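Local coordinates for protein acyl-CoA dehydrogenase (Bacillus anthracis, PDB 3OWA) that probably oxidises acyl-CoA thioesters to 2-enoyl-CoA products with the help of bound FAD, as in other acyl-CoA dehydrogenases, at residues 262-273 against 354-365; 474-482 against 547-555. All blocks are in the same frame, centred on the assembly; numbering follows the deposited sequence.

Interaction 1: 262-273 against 354-365; sequences FNILNIGRYKLG and IAEYAIECSLNK
Cys-361 projects between Asn-266 and Tyr-270, one turn apart on the facing helix: its SG lies 4.0 Å from Tyr-270 CB and meets the Tyr-270 ring obliquely, 69° off the ring normal, as a sulfur-aromatic contact. The axes of 262-273 and 358-365 approach to 7.5 Å at a crossing angle of 41°, with small Ala-358, Cys-361 and Gly-273 at the interface; Gly-273 CA is just 4.6 Å from Lys-365 CA. The methyl of Ala-358 packs against the Asn-266 amide, ND2 being 3.5 Å from Ala-358 CB, while Ala-355 CB touches Asn-263 OD1 and Asn-266 OD1. Tyr-270 CG stands between its backbone N and carbonyl carbon (chi1 88°), which carries the ring to Ile-354; there Ile-354 CD1 reaches Tyr-270 CD1 at 4.0 Å, and CG2 packs on Ile-267 CG1. Arg-269 bends at chi2 and chi3, laying CG 3.4 Å from Lys-365 CB and its guanidinium over Ser-362 OG, itself bonded to Asn-414. Water 1 lies between the helices, accepting from Arg-269 NH1 and donating to Ala-358 O at 2.9 Å. Lys-365 NZ bonds Phe-407 O, Gly-409 O and Asn-411 OD1. This is the buried helical core of the acyl-CoA dehydrogenase C-terminal domain, the Lys-365 side chain about 8 Å from bound FAD. Helix 411-427 flanks Arg-269, helix 305-336 meets Tyr-270 and Ile-354, and helix 124-129 packs against Ile-267.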
# COMPACT_ATOMS: atom_id res chain seq x y z
N PHE A 262 5.40 -19.76 21.23
CA PHE A 262 5.02 -20.32 19.94
C PHE A 262 3.52 -20.61 19.89
O PHE A 262 2.85 -20.32 18.88
CB PHE A 262 5.85 -21.57 19.59
CG PHE A 262 5.11 -22.56 18.68
CD1 PHE A 262 5.09 -22.38 17.28
CD2 PHE A 262 4.42 -23.67 19.23
CE1 PHE A 262 4.39 -23.29 16.42
CE2 PHE A 262 3.73 -24.58 18.39
CZ PHE A 262 3.71 -24.38 16.99
N ASN A 263 2.98 -21.15 20.98
CA ASN A 263 1.56 -21.47 21.00
C ASN A 263 0.69 -20.23 21.02
O ASN A 263 -0.33 -20.19 20.31
CB ASN A 263 1.21 -22.35 22.19
CG ASN A 263 1.37 -23.81 21.88
OD1 ASN A 263 0.50 -24.43 21.25
ND2 ASN A 263 2.48 -24.37 22.32
N ILE A 264 1.09 -19.22 21.79
CA ILE A 264 0.36 -17.96 21.85
C ILE A 264 0.34 -17.24 20.48
O ILE A 264 -0.69 -16.65 20.06
CB ILE A 264 0.96 -17.06 22.96
CG1 ILE A 264 0.79 -17.73 24.35
CG2 ILE A 264 0.38 -15.63 22.93
CD1 ILE A 264 -0.68 -18.17 24.71
N LEU A 265 1.46 -17.32 19.78
CA LEU A 265 1.63 -16.72 18.47
C LEU A 265 0.58 -17.21 17.48
O LEU A 265 0.02 -16.41 16.73
CB LEU A 265 3.00 -17.10 17.95
CG LEU A 265 3.89 -16.09 17.23
CD1 LEU A 265 4.83 -16.90 16.33
CD2 LEU A 265 3.13 -15.01 16.44
N ASN A 266 0.30 -18.52 17.49
CA ASN A 266 -0.69 -19.11 16.58
C ASN A 266 -2.04 -18.48 16.79
O ASN A 266 -2.76 -18.24 15.84
CB ASN A 266 -0.86 -20.62 16.76
CG ASN A 266 0.38 -21.40 16.44
OD1 ASN A 266 0.71 -22.39 17.13
ND2 ASN A 266 1.09 -20.98 15.42
N ILE A 267 -2.41 -18.28 18.04
CA ILE A 267 -3.71 -17.74 18.39
C ILE A 267 -3.76 -16.28 17.98
O ILE A 267 -4.72 -15.84 17.34
CB ILE A 267 -4.01 -17.92 19.90
CG1 ILE A 267 -4.17 -19.43 20.23
CG2 ILE A 267 -5.26 -17.11 20.28
CD1 ILE A 267 -4.08 -19.78 21.70
N GLY A 268 -2.70 -15.54 18.29
CA GLY A 268 -2.54 -14.12 17.88
C GLY A 268 -2.69 -13.90 16.38
O GLY A 268 -3.38 -12.98 15.94
N ARG A 269 -2.09 -14.80 15.62
CA ARG A 269 -2.17 -14.84 14.19
C ARG A 269 -3.57 -14.96 13.66
O ARG A 269 -3.98 -14.16 12.82
CB ARG A 269 -1.32 -16.01 13.64
CG ARG A 269 -0.08 -15.53 12.96
CD ARG A 269 1.20 -15.71 13.68
NE ARG A 269 1.85 -16.96 13.27
CZ ARG A 269 3.17 -17.19 13.22
NH1 ARG A 269 3.62 -18.38 12.89
NH2 ARG A 269 4.04 -16.24 13.49
N TYR A 270 -4.30 -16.00 14.04
CA TYR A 270 -5.64 -16.11 13.47
C TYR A 270 -6.59 -15.03 14.01
O TYR A 270 -7.49 -14.59 13.31
CB TYR A 270 -6.23 -17.53 13.55
CG TYR A 270 -6.98 -17.83 14.82
CD1 TYR A 270 -6.39 -18.57 15.84
CD2 TYR A 270 -8.31 -17.42 14.97
CE1 TYR A 270 -7.10 -18.86 17.01
CE2 TYR A 270 -9.02 -17.69 16.14
CZ TYR A 270 -8.41 -18.41 17.15
OH TYR A 270 -9.10 -18.68 18.32
N LYS A 271 -6.39 -14.61 15.25
CA LYS A 271 -7.23 -13.57 15.83
C LYS A 271 -7.05 -12.25 15.07
O LYS A 271 -8.02 -11.53 14.82
CB LYS A 271 -6.86 -13.36 17.31
CG LYS A 271 -8.02 -13.46 18.21
CD LYS A 271 -8.70 -14.78 18.13
CE LYS A 271 -10.00 -14.71 18.93
NZ LYS A 271 -9.76 -14.18 20.32
N LEU A 272 -5.80 -11.93 14.73
CA LEU A 272 -5.53 -10.76 13.90
C LEU A 272 -6.20 -10.92 12.52
O LEU A 272 -6.77 -9.96 12.01
CB LEU A 272 -4.02 -10.50 13.77
CG LEU A 272 -3.63 -9.15 13.15
CD1 LEU A 272 -4.28 -7.99 13.90
CD2 LEU A 272 -2.12 -9.00 13.13
N GLY A 273 -6.13 -12.12 11.95
CA GLY A 273 -6.87 -12.43 10.72
C GLY A 273 -8.34 -12.08 10.83
O GLY A 273 -8.90 -11.38 9.98
N ILE A 354 -5.15 -25.93 18.49
CA ILE A 354 -4.89 -24.88 17.51
C ILE A 354 -3.51 -25.00 16.89
O ILE A 354 -3.37 -24.73 15.72
CB ILE A 354 -5.12 -23.46 18.06
CG1 ILE A 354 -4.98 -22.41 16.95
CG2 ILE A 354 -4.22 -23.18 19.25
CD1 ILE A 354 -6.06 -22.53 15.81
N ALA A 355 -2.50 -25.39 17.68
CA ALA A 355 -1.14 -25.57 17.16
C ALA A 355 -1.15 -26.52 15.95
O ALA A 355 -0.36 -26.35 15.03
CB ALA A 355 -0.17 -26.05 18.25
N GLU A 356 -2.09 -27.47 15.94
CA GLU A 356 -2.29 -28.40 14.81
C GLU A 356 -2.44 -27.61 13.50
O GLU A 356 -1.94 -28.03 12.44
CB GLU A 356 -3.55 -29.26 15.04
CG GLU A 356 -4.02 -30.07 13.86
CD GLU A 356 -3.04 -31.19 13.48
OE1 GLU A 356 -2.25 -31.61 14.35
OE2 GLU A 356 -3.06 -31.65 12.32
N TYR A 357 -3.07 -26.44 13.61
CA TYR A 357 -3.34 -25.61 12.45
C TYR A 357 -2.45 -24.37 12.35
O TYR A 357 -2.90 -23.34 11.86
CB TYR A 357 -4.81 -25.26 12.41
CG TYR A 357 -5.66 -26.50 12.49
CD1 TYR A 357 -6.37 -26.80 13.64
CD2 TYR A 357 -5.70 -27.39 11.42
CE1 TYR A 357 -7.12 -27.96 13.73
CE2 TYR A 357 -6.45 -28.53 11.49
CZ TYR A 357 -7.15 -28.82 12.64
OH TYR A 357 -7.90 -29.97 12.70
N ALA A 358 -1.20 -24.49 12.79
CA ALA A 358 -0.25 -23.37 12.71
C ALA A 358 -0.11 -22.84 11.30
O ALA A 358 0.02 -21.63 11.12
CB ALA A 358 1.13 -23.73 13.29
N ILE A 359 -0.15 -23.72 10.29
CA ILE A 359 -0.04 -23.29 8.90
C ILE A 359 -1.19 -22.37 8.49
O ILE A 359 -0.97 -21.27 8.02
CB ILE A 359 0.11 -24.45 7.90
CG1 ILE A 359 1.47 -25.12 8.08
CG2 ILE A 359 -0.06 -23.93 6.48
CD1 ILE A 359 1.58 -26.50 7.37
N GLU A 360 -2.40 -22.85 8.67
CA GLU A 360 -3.60 -22.08 8.41
C GLU A 360 -3.61 -20.73 9.17
O GLU A 360 -4.03 -19.72 8.62
CB GLU A 360 -4.84 -22.94 8.75
CG GLU A 360 -5.00 -24.17 7.82
CD GLU A 360 -4.23 -25.44 8.29
OE1 GLU A 360 -4.57 -26.52 7.78
OE2 GLU A 360 -3.31 -25.36 9.16
N CYS A 361 -3.14 -20.72 10.42
CA CYS A 361 -3.08 -19.46 11.21
C CYS A 361 -2.16 -18.42 10.58
O CYS A 361 -2.52 -17.23 10.48
CB CYS A 361 -2.60 -19.73 12.66
SG CYS A 361 -3.81 -20.66 13.67
N SER A 362 -0.98 -18.86 10.15
CA SER A 362 -0.01 -17.96 9.50
C SER A 362 -0.55 -17.46 8.17
O SER A 362 -0.44 -16.27 7.86
CB SER A 362 1.33 -18.67 9.30
OG SER A 362 2.17 -18.47 10.42
N LEU A 363 -1.16 -18.35 7.39
CA LEU A 363 -1.81 -17.92 6.14
C LEU A 363 -2.88 -16.86 6.36
O LEU A 363 -2.95 -15.92 5.59
CB LEU A 363 -2.42 -19.10 5.35
CG LEU A 363 -1.50 -20.28 4.99
CD1 LEU A 363 -2.32 -21.38 4.31
CD2 LEU A 363 -0.27 -19.85 4.16
N ASN A 364 -3.74 -17.05 7.35
CA ASN A 364 -4.82 -16.11 7.66
C ASN A 364 -4.25 -14.77 8.04
O ASN A 364 -4.73 -13.72 7.60
CB ASN A 364 -5.64 -16.60 8.85
CG ASN A 364 -6.60 -17.74 8.50
OD1 ASN A 364 -6.89 -18.05 7.33
ND2 ASN A 364 -7.11 -18.36 9.54
N LYS A 365 -3.20 -14.79 8.84
CA LYS A 365 -2.61 -13.56 9.28
C LYS A 365 -2.05 -12.73 8.11
O LYS A 365 -2.32 -11.53 8.02
CB LYS A 365 -1.54 -13.82 10.35
CG LYS A 365 -1.06 -12.56 11.05
CD LYS A 365 0.17 -11.97 10.40
CE LYS A 365 0.46 -10.62 10.97
NZ LYS A 365 1.74 -10.02 10.47
O HOH W 1 1.18 -19.95 13.12

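Interaction 2: 474-482 against 547-555; sequences VAGLAAQKY and AKETLIAVE
Apolar packing joins Val-474, Leu-477 and Val-554 to the facing segments. The two branches of Val-474 divide the work: CG1, anti to the backbone N (chi1 158°), touches Thr-550 CG2 at 3.5 Å, while CG2 rests on Ala-547 CB at 3.7 Å. Leu-477 meets Leu-551 through its CD1 branch, 3.6 Å from Leu-551 CD2. Val-554 forms the knob of a knob-into-hole arrangement, set among Leu-477, Ala-478, Lys-481 and Tyr-482; its CG2 comes to the edge of the Tyr-482 ring, 4.1 Å from CE2. The axes of 474-482 and 547-554 approach to 10.1 Å at 22°, a nearly parallel pairing whose space is bridged by these branched side chains.

Mixed contacts form a second group. Glu-555 runs perpendicular to Leu-477, and its OE2 lies 3.4 Å from Leu-477 CD2, a carboxylate against a methyl. Lys-481 points the other way from Val-554, and its CG lies 3.6 Å from Val-554 O; within its own helix, its CD covers the centre of the Tyr-482 ring.

The polar link is indirect: water 2 accepts from Lys-481 NZ and donates to Val-554 O. Thr-550 OG1 turns back to His-546 O and also bonds Asn-495.

This helix pair belongs to the second C-terminal acyl-CoA dehydrogenase domain and lies beside the second subunit, whose Ile-579 packs on Ala-553. Ile-492 and Ile-496 of helix 490-520 continue the apolar surface, and Met-563 of helix 557-571 meets both Leu-477 and Glu-555. With the direct contacts chiefly van der Waals, cohesion here probably comes from excluding water between aliphatic groups, with one water-mediated bridge at the margin.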
# COMPACT_ATOMS: atom_id res chain seq x y z
N VAL A 474 6.35 -27.58 -7.32
CA VAL A 474 7.33 -26.53 -7.14
C VAL A 474 8.06 -26.73 -5.81
O VAL A 474 9.28 -26.65 -5.75
CB VAL A 474 6.62 -25.17 -7.22
CG1 VAL A 474 7.41 -24.08 -6.53
CG2 VAL A 474 6.29 -24.83 -8.68
N ALA A 475 7.30 -26.98 -4.76
CA ALA A 475 7.90 -27.23 -3.44
C ALA A 475 8.79 -28.48 -3.49
O ALA A 475 9.90 -28.49 -2.96
CB ALA A 475 6.83 -27.34 -2.38
N GLY A 476 8.32 -29.53 -4.15
CA GLY A 476 9.11 -30.76 -4.27
C GLY A 476 10.41 -30.50 -5.01
O GLY A 476 11.49 -30.92 -4.56
N LEU A 477 10.32 -29.77 -6.11
CA LEU A 477 11.48 -29.50 -6.94
C LEU A 477 12.53 -28.67 -6.25
O LEU A 477 13.73 -28.93 -6.41
CB LEU A 477 11.06 -28.83 -8.25
CG LEU A 477 10.40 -29.80 -9.22
CD1 LEU A 477 9.83 -29.05 -10.42
CD2 LEU A 477 11.39 -30.87 -9.68
N ALA A 478 12.08 -27.68 -5.48
CA ALA A 478 12.96 -26.79 -4.72
C ALA A 478 13.67 -27.54 -3.59
O ALA A 478 14.87 -27.32 -3.34
CB ALA A 478 12.16 -25.65 -4.15
N ALA A 479 12.92 -28.40 -2.89
CA ALA A 479 13.49 -29.20 -1.80
C ALA A 479 14.51 -30.20 -2.33
O ALA A 479 15.64 -30.27 -1.84
CB ALA A 479 12.40 -29.90 -1.00
N GLN A 480 14.14 -30.93 -3.38
CA GLN A 480 15.08 -31.87 -4.01
C GLN A 480 16.34 -31.16 -4.55
O GLN A 480 17.41 -31.76 -4.62
CB GLN A 480 14.40 -32.73 -5.08
CG GLN A 480 14.36 -32.15 -6.49
CD GLN A 480 14.51 -33.22 -7.58
OE1 GLN A 480 14.61 -34.41 -7.29
NE2 GLN A 480 14.55 -32.78 -8.84
N LYS A 481 16.21 -29.89 -4.91
CA LYS A 481 17.34 -29.12 -5.44
C LYS A 481 18.31 -28.61 -4.37
O LYS A 481 19.53 -28.75 -4.51
CB LYS A 481 16.82 -27.97 -6.29
CG LYS A 481 17.81 -27.40 -7.30
CD LYS A 481 18.81 -26.45 -6.66
CE LYS A 481 19.28 -25.37 -7.63
NZ LYS A 481 20.18 -25.87 -8.70
N TYR A 482 17.80 -28.00 -3.30
CA TYR A 482 18.67 -27.37 -2.29
C TYR A 482 18.86 -28.21 -1.06
O TYR A 482 19.80 -28.00 -0.29
CB TYR A 482 18.14 -26.00 -1.91
CG TYR A 482 18.35 -24.98 -2.99
CD1 TYR A 482 19.60 -24.36 -3.15
CD2 TYR A 482 17.32 -24.64 -3.86
CE1 TYR A 482 19.80 -23.43 -4.15
CE2 TYR A 482 17.51 -23.71 -4.86
CZ TYR A 482 18.75 -23.11 -5.00
OH TYR A 482 18.94 -22.18 -6.00
N ALA A 547 4.97 -19.80 -9.55
CA ALA A 547 5.55 -21.09 -9.94
C ALA A 547 6.61 -20.92 -11.01
O ALA A 547 7.68 -21.48 -10.90
CB ALA A 547 4.45 -22.07 -10.40
N LYS A 548 6.30 -20.13 -12.05
CA LYS A 548 7.26 -19.82 -13.11
C LYS A 548 8.57 -19.26 -12.57
O LYS A 548 9.64 -19.73 -12.96
CB LYS A 548 6.70 -18.81 -14.12
CG LYS A 548 5.71 -19.41 -15.11
CD LYS A 548 5.45 -18.44 -16.27
CE LYS A 548 4.17 -18.84 -17.03
NZ LYS A 548 4.10 -18.22 -18.40
N GLU A 549 8.48 -18.25 -11.70
CA GLU A 549 9.67 -17.64 -11.10
C GLU A 549 10.48 -18.66 -10.32
O GLU A 549 11.72 -18.68 -10.39
CB GLU A 549 9.32 -16.44 -10.17
CG GLU A 549 10.59 -15.75 -9.63
CD GLU A 549 10.31 -14.53 -8.73
OE1 GLU A 549 9.81 -14.70 -7.60
OE2 GLU A 549 10.61 -13.40 -9.15
N THR A 550 9.79 -19.52 -9.58
CA THR A 550 10.49 -20.57 -8.83
C THR A 550 11.13 -21.63 -9.74
O THR A 550 12.24 -22.06 -9.46
CB THR A 550 9.57 -21.23 -7.82
OG1 THR A 550 9.01 -20.21 -6.98
CG2 THR A 550 10.36 -22.20 -6.96
N LEU A 551 10.44 -22.05 -10.80
CA LEU A 551 11.00 -23.05 -11.74
C LEU A 551 12.26 -22.52 -12.44
O LEU A 551 13.26 -23.22 -12.55
CB LEU A 551 9.95 -23.52 -12.78
CG LEU A 551 8.82 -24.41 -12.25
CD1 LEU A 551 7.74 -24.70 -13.32
CD2 LEU A 551 9.37 -25.71 -11.71
N ILE A 552 12.21 -21.27 -12.87
CA ILE A 552 13.34 -20.61 -13.50
C ILE A 552 14.54 -20.44 -12.55
O ILE A 552 15.68 -20.41 -13.01
CB ILE A 552 12.93 -19.24 -14.07
CG1 ILE A 552 11.88 -19.41 -15.18
CG2 ILE A 552 14.13 -18.47 -14.58
CD1 ILE A 552 11.16 -18.09 -15.53
N ALA A 553 14.28 -20.30 -11.26
CA ALA A 553 15.36 -20.12 -10.29
C ALA A 553 15.95 -21.48 -9.91
O ALA A 553 17.05 -21.55 -9.34
CB ALA A 553 14.84 -19.42 -9.05
N VAL A 554 15.23 -22.54 -10.21
CA VAL A 554 15.58 -23.86 -9.68
C VAL A 554 16.15 -24.80 -10.73
O VAL A 554 16.89 -25.71 -10.40
CB VAL A 554 14.38 -24.45 -8.92
CG1 VAL A 554 14.38 -25.95 -8.94
CG2 VAL A 554 14.38 -23.92 -7.48
N GLU A 555 15.84 -24.55 -12.00
CA GLU A 555 16.29 -25.40 -13.10
C GLU A 555 16.67 -24.58 -14.33
O GLU A 555 16.38 -23.38 -14.40
CB GLU A 555 15.19 -26.40 -13.45
CG GLU A 555 15.15 -27.59 -12.49
CD GLU A 555 13.75 -28.17 -12.30
OE1 GLU A 555 12.80 -27.72 -12.99
OE2 GLU A 555 13.61 -29.08 -11.44
O HOH W 2 19.50 -26.94 -11.21

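Interaction 1 is the deeper of the two, centred about 6 Å from the centre of the chain, whereas interaction 2 lies about 28 Å out and is only partly buried. Their centres are 27 Å apart and they do not touch, belonging to different C-terminal domains of the acyl-CoA dehydrogenase family. Helix 490-520 is a shared neighbour: Tyr-504 packs near 354-365, and Ile-492 near 474-482. Close axes and small residues characterise 262-273 against 354-365, where a water ties polar groups together within the interior; 474-482 against 547-555 keeps wider axes filled by aliphatic branches, and its water bridge involves an exposed lysine. Only interaction 2 meets the second subunit, through 547-555.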